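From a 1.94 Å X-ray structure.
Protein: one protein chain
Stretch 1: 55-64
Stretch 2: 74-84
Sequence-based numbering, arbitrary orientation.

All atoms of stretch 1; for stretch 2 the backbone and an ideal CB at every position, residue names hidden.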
# COMPACT_ATOMS: atom_id res chain seq x y z
N GLU A 55 -0.27 -11.25 9.74
CA GLU A 55 0.12 -9.85 9.63
C GLU A 55 -1.09 -8.93 9.79
O GLU A 55 -0.94 -7.72 9.97
CB GLU A 55 0.82 -9.59 8.30
CG GLU A 55 2.00 -10.52 8.05
CD GLU A 55 2.79 -10.14 6.82
OE1 GLU A 55 3.41 -9.05 6.82
OE2 GLU A 55 2.81 -10.93 5.86
N LEU A 56 -2.28 -9.52 9.73
CA LEU A 56 -3.53 -8.79 9.90
C LEU A 56 -4.24 -9.20 11.20
O LEU A 56 -5.43 -8.94 11.37
CB LEU A 56 -4.45 -9.02 8.70
CG LEU A 56 -4.00 -8.37 7.39
CD1 LEU A 56 -4.72 -8.99 6.21
CD2 LEU A 56 -4.24 -6.87 7.44
N ALA A 57 -3.51 -9.84 12.10
CA ALA A 57 -4.09 -10.33 13.35
C ALA A 57 -4.67 -9.20 14.20
O ALA A 57 -5.64 -9.40 14.93
CB ALA A 57 -3.04 -11.10 14.15
N LYS A 58 -4.08 -8.01 14.09
CA LYS A 58 -4.48 -6.86 14.89
C LYS A 58 -5.07 -5.76 14.02
O LYS A 58 -5.00 -4.58 14.36
CB LYS A 58 -3.28 -6.33 15.69
CG LYS A 58 -2.79 -7.29 16.77
CD LYS A 58 -1.81 -6.63 17.73
CE LYS A 58 -0.40 -6.56 17.17
NZ LYS A 58 0.59 -6.15 18.20
N VAL A 59 -5.67 -6.14 12.90
CA VAL A 59 -6.20 -5.17 11.95
C VAL A 59 -7.34 -4.36 12.56
O VAL A 59 -7.71 -3.31 12.04
CB VAL A 59 -6.69 -5.86 10.65
CG1 VAL A 59 -7.95 -6.68 10.91
CG2 VAL A 59 -6.92 -4.83 9.55
N SER A 60 -7.89 -4.83 13.68
CA SER A 60 -8.94 -4.09 14.37
C SER A 60 -8.41 -2.76 14.90
O SER A 60 -9.18 -1.84 15.17
CB SER A 60 -9.51 -4.92 15.53
OG SER A 60 -8.56 -5.08 16.56
N ASN A 61 -7.08 -2.65 15.02
CA ASN A 61 -6.43 -1.44 15.49
C ASN A 61 -5.99 -0.51 14.35
O ASN A 61 -5.29 0.47 14.59
CB ASN A 61 -5.20 -1.79 16.34
CG ASN A 61 -5.56 -2.41 17.68
OD1 ASN A 61 -6.72 -2.40 18.10
ND2 ASN A 61 -4.56 -2.95 18.36
N TYR A 62 -6.40 -0.83 13.13
CA TYR A 62 -5.91 -0.15 11.93
C TYR A 62 -6.02 1.38 11.99
O TYR A 62 -5.10 2.09 11.59
CB TYR A 62 -6.66 -0.66 10.70
CG TYR A 62 -6.27 -0.01 9.39
CD1 TYR A 62 -5.20 -0.49 8.64
CD2 TYR A 62 -6.97 1.09 8.90
CE1 TYR A 62 -4.84 0.11 7.44
CE2 TYR A 62 -6.61 1.69 7.70
CZ TYR A 62 -5.55 1.19 6.98
OH TYR A 62 -5.21 1.80 5.79
N PHE A 63 -7.14 1.89 12.50
CA PHE A 63 -7.39 3.33 12.49
C PHE A 63 -6.80 4.08 13.68
O PHE A 63 -6.87 5.31 13.73
CB PHE A 63 -8.90 3.59 12.43
CG PHE A 63 -9.51 3.32 11.08
CD1 PHE A 63 -9.09 4.03 9.97
CD2 PHE A 63 -10.51 2.38 10.94
CE1 PHE A 63 -9.65 3.79 8.73
CE2 PHE A 63 -11.08 2.14 9.70
CZ PHE A 63 -10.65 2.84 8.60
N ASN A 64 -6.21 3.36 14.63
CA ASN A 64 -5.69 3.99 15.84
C ASN A 64 -4.61 5.04 15.55
O ASN A 64 -4.55 6.07 16.21
CB ASN A 64 -5.13 2.93 16.80
CG ASN A 64 -6.22 2.13 17.50
OD1 ASN A 64 -7.40 2.48 17.43
ND2 ASN A 64 -5.82 1.07 18.18
N UNK A 74 -16.47 8.71 11.76
CA UNK A 74 -16.49 7.45 12.49
C UNK A 74 -15.73 6.39 11.69
O UNK A 74 -16.18 5.95 10.64
CB UNK A 74 -17.93 7.00 12.76
N UNK A 75 -14.57 6.01 12.21
CA UNK A 75 -13.70 5.03 11.56
C UNK A 75 -13.84 3.68 12.25
O UNK A 75 -13.51 3.54 13.42
CB UNK A 75 -12.24 5.49 11.58
N UNK A 76 -14.33 2.69 11.50
CA UNK A 76 -14.70 1.40 12.07
C UNK A 76 -14.08 0.24 11.31
O UNK A 76 -14.05 0.24 10.07
CB UNK A 76 -16.22 1.25 12.09
N UNK A 77 -13.60 -0.75 12.05
CA UNK A 77 -13.17 -2.01 11.47
C UNK A 77 -14.10 -3.12 11.95
O UNK A 77 -14.35 -3.25 13.14
CB UNK A 77 -11.72 -2.32 11.84
N UNK A 78 -14.63 -3.89 11.00
CA UNK A 78 -15.39 -5.09 11.31
C UNK A 78 -14.80 -6.24 10.51
O UNK A 78 -14.86 -6.24 9.28
CB UNK A 78 -16.88 -4.91 11.00
N UNK A 79 -14.23 -7.22 11.21
CA UNK A 79 -13.49 -8.27 10.54
C UNK A 79 -12.33 -7.66 9.78
O UNK A 79 -11.52 -6.94 10.37
CB UNK A 79 -14.40 -9.07 9.60
N UNK A 80 -12.27 -7.92 8.48
CA UNK A 80 -11.21 -7.38 7.63
C UNK A 80 -11.74 -6.30 6.68
O UNK A 80 -11.22 -6.12 5.58
CB UNK A 80 -10.56 -8.51 6.83
N UNK A 81 -12.77 -5.57 7.12
CA UNK A 81 -13.35 -4.51 6.31
C UNK A 81 -13.37 -3.18 7.05
O UNK A 81 -13.55 -3.13 8.27
CB UNK A 81 -14.77 -4.89 5.88
N UNK A 82 -13.18 -2.10 6.29
CA UNK A 82 -13.05 -0.76 6.84
C UNK A 82 -14.29 0.07 6.51
O UNK A 82 -14.74 0.08 5.36
CB UNK A 82 -11.79 -0.08 6.30
N UNK A 83 -14.82 0.75 7.52
CA UNK A 83 -16.00 1.59 7.35
C UNK A 83 -15.72 3.02 7.79
O UNK A 83 -15.07 3.25 8.81
CB UNK A 83 -17.18 1.02 8.14
N UNK A 84 -16.21 3.97 7.00
CA UNK A 84 -16.10 5.39 7.33
C UNK A 84 -17.49 6.01 7.31
O UNK A 84 -18.16 6.02 6.28
CB UNK A 84 -15.17 6.11 6.36

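Stretch 2 is a two-stranded hairpin. Backbone hydrogen bonds pair 76 with 83 and 78 with 81, and CB directions alternate between toward stretch 1 and away along 75-78 and 81-83.

At position 74 nothing of stretch 1 lies within 5.5 Å of the ideal CB, so almost any residue would suit; Glu74 makes no contact.

Position 75 is strongly constrained. Its CB points toward stretch 1 and lies 3.5 Å from Phe63 CG, over an aromatic face that offers no polar partner. Leu, Ile, Val or Met would fit. The residue is Leu75, whose CB sits 3.7 Å from the Phe63 ring centroid and 18° off the ring normal, a CH-pi contact.

The CB of 76 points away, leaving the choice open, although its backbone O meets the Phe63 ring edge (O to Phe63 CE2 3.5 Å). It is Val76, whose extended backbone suits a beta-branched residue.

At 77 the CB again points toward stretch 1, 4.1 Å from Val59 O and 4.2 Å from Ser60 CA. So close a backbone favours a compact apolar side chain such as Val, Ala or Ile. In Val77, chi1 is t; both CG1 and CG2 of Val77 lie 3.7 Å from Val59 O, and CG2 also reaches Phe63 CD2 at 3.7 Å and Tyr62 CB at 4.2 Å.

Position 78 points away and would tolerate a polar chain; it is Lys78. It opens a type II' turn, in which 79 has phi/psi of 61/-124. Positive phi favours glycine, and Gly79 is found, its O 3.6 Å from Val59 CG1.

The CB of 80 points sideways, 5.2 Å from Val59 CG1, so a long chain with an aliphatic stem could reach Leu56. Arg80 does so, CD lying 4.3 Å from Leu56 CD1, while its guanidinium hydrogen-bonds elsewhere in the structure.

At 81 the CB points away with nothing of stretch 1 within 5.5 Å, so many side chains would suit; Arg81 makes no contact.

At 82 the CB points toward stretch 1, 3.9 Å from Phe63 CZ, with the Tyr62 ring and Val59 also within reach of a larger side chain. Leu, Met or an aromatic would suit. Phe82 stacks face to face on Tyr62 (centroids 4.2 Å apart, planes at 29°), meets Phe63 obliquely (planes at 73°), and brings CZ to 3.8 Å from Val59 CG2.

Position 83 points away, so stretch 1 does not restrict the choice; Tyr83 approaches mainly through its backbone. At 84 the CB points sideways with nothing within 5.5 Å, and many side chains would suit; the end of Ile84 comes nearer, with Ile84 CG1 4.6 Å from Phe63 CZ.

Stretch 2, residues 74-84: ELVVKGRRFYI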
# COMPACT_ATOMS: atom_id res chain seq x y z
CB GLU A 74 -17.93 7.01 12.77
CG GLU A 74 -18.11 6.21 14.07
CD GLU A 74 -17.58 6.95 15.29
OE1 GLU A 74 -17.62 8.20 15.30
OE2 GLU A 74 -17.12 6.28 16.24
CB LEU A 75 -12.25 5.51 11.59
CG LEU A 75 -12.03 6.95 11.14
CD1 LEU A 75 -10.58 7.36 11.34
CD2 LEU A 75 -12.45 7.14 9.69
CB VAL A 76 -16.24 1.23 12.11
CG1 VAL A 76 -16.63 -0.19 12.52
CG2 VAL A 76 -16.87 2.24 13.04
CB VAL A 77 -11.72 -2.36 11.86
CG1 VAL A 77 -11.27 -3.64 11.16
CG2 VAL A 77 -10.77 -1.22 11.51
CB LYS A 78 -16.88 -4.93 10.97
CG LYS A 78 -17.55 -3.66 11.45
CD LYS A 78 -19.03 -3.73 11.13
CE LYS A 78 -19.70 -2.38 11.18
NZ LYS A 78 -21.07 -2.45 10.60
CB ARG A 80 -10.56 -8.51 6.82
CG ARG A 80 -9.61 -9.38 7.63
CD ARG A 80 -8.77 -10.30 6.74
NE ARG A 80 -9.56 -11.39 6.17
CZ ARG A 80 -10.10 -11.39 4.95
NH1 ARG A 80 -9.96 -10.36 4.13
NH2 ARG A 80 -10.79 -12.45 4.55
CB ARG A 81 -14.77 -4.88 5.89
CG ARG A 81 -14.83 -6.12 5.02
CD ARG A 81 -16.18 -6.28 4.35
NE ARG A 81 -16.26 -7.51 3.57
CZ ARG A 81 -16.61 -8.70 4.06
NH1 ARG A 81 -16.92 -8.83 5.35
NH2 ARG A 81 -16.65 -9.76 3.27
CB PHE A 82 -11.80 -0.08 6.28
CG PHE A 82 -10.52 -0.81 6.58
CD1 PHE A 82 -10.18 -1.14 7.89
CD2 PHE A 82 -9.67 -1.18 5.56
CE1 PHE A 82 -9.01 -1.81 8.16
CE2 PHE A 82 -8.49 -1.86 5.83
CZ PHE A 82 -8.16 -2.17 7.13
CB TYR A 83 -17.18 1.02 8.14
CG TYR A 83 -17.50 -0.40 7.77
CD1 TYR A 83 -16.74 -1.45 8.26
CD2 TYR A 83 -18.56 -0.70 6.92
CE1 TYR A 83 -17.02 -2.76 7.92
CE2 TYR A 83 -18.85 -2.01 6.58
CZ TYR A 83 -18.07 -3.03 7.08
OH TYR A 83 -18.36 -4.33 6.74
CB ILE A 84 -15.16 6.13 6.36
CG1 ILE A 84 -13.76 5.51 6.44
CG2 ILE A 84 -15.12 7.62 6.69
CD1 ILE A 84 -12.72 6.17 5.56
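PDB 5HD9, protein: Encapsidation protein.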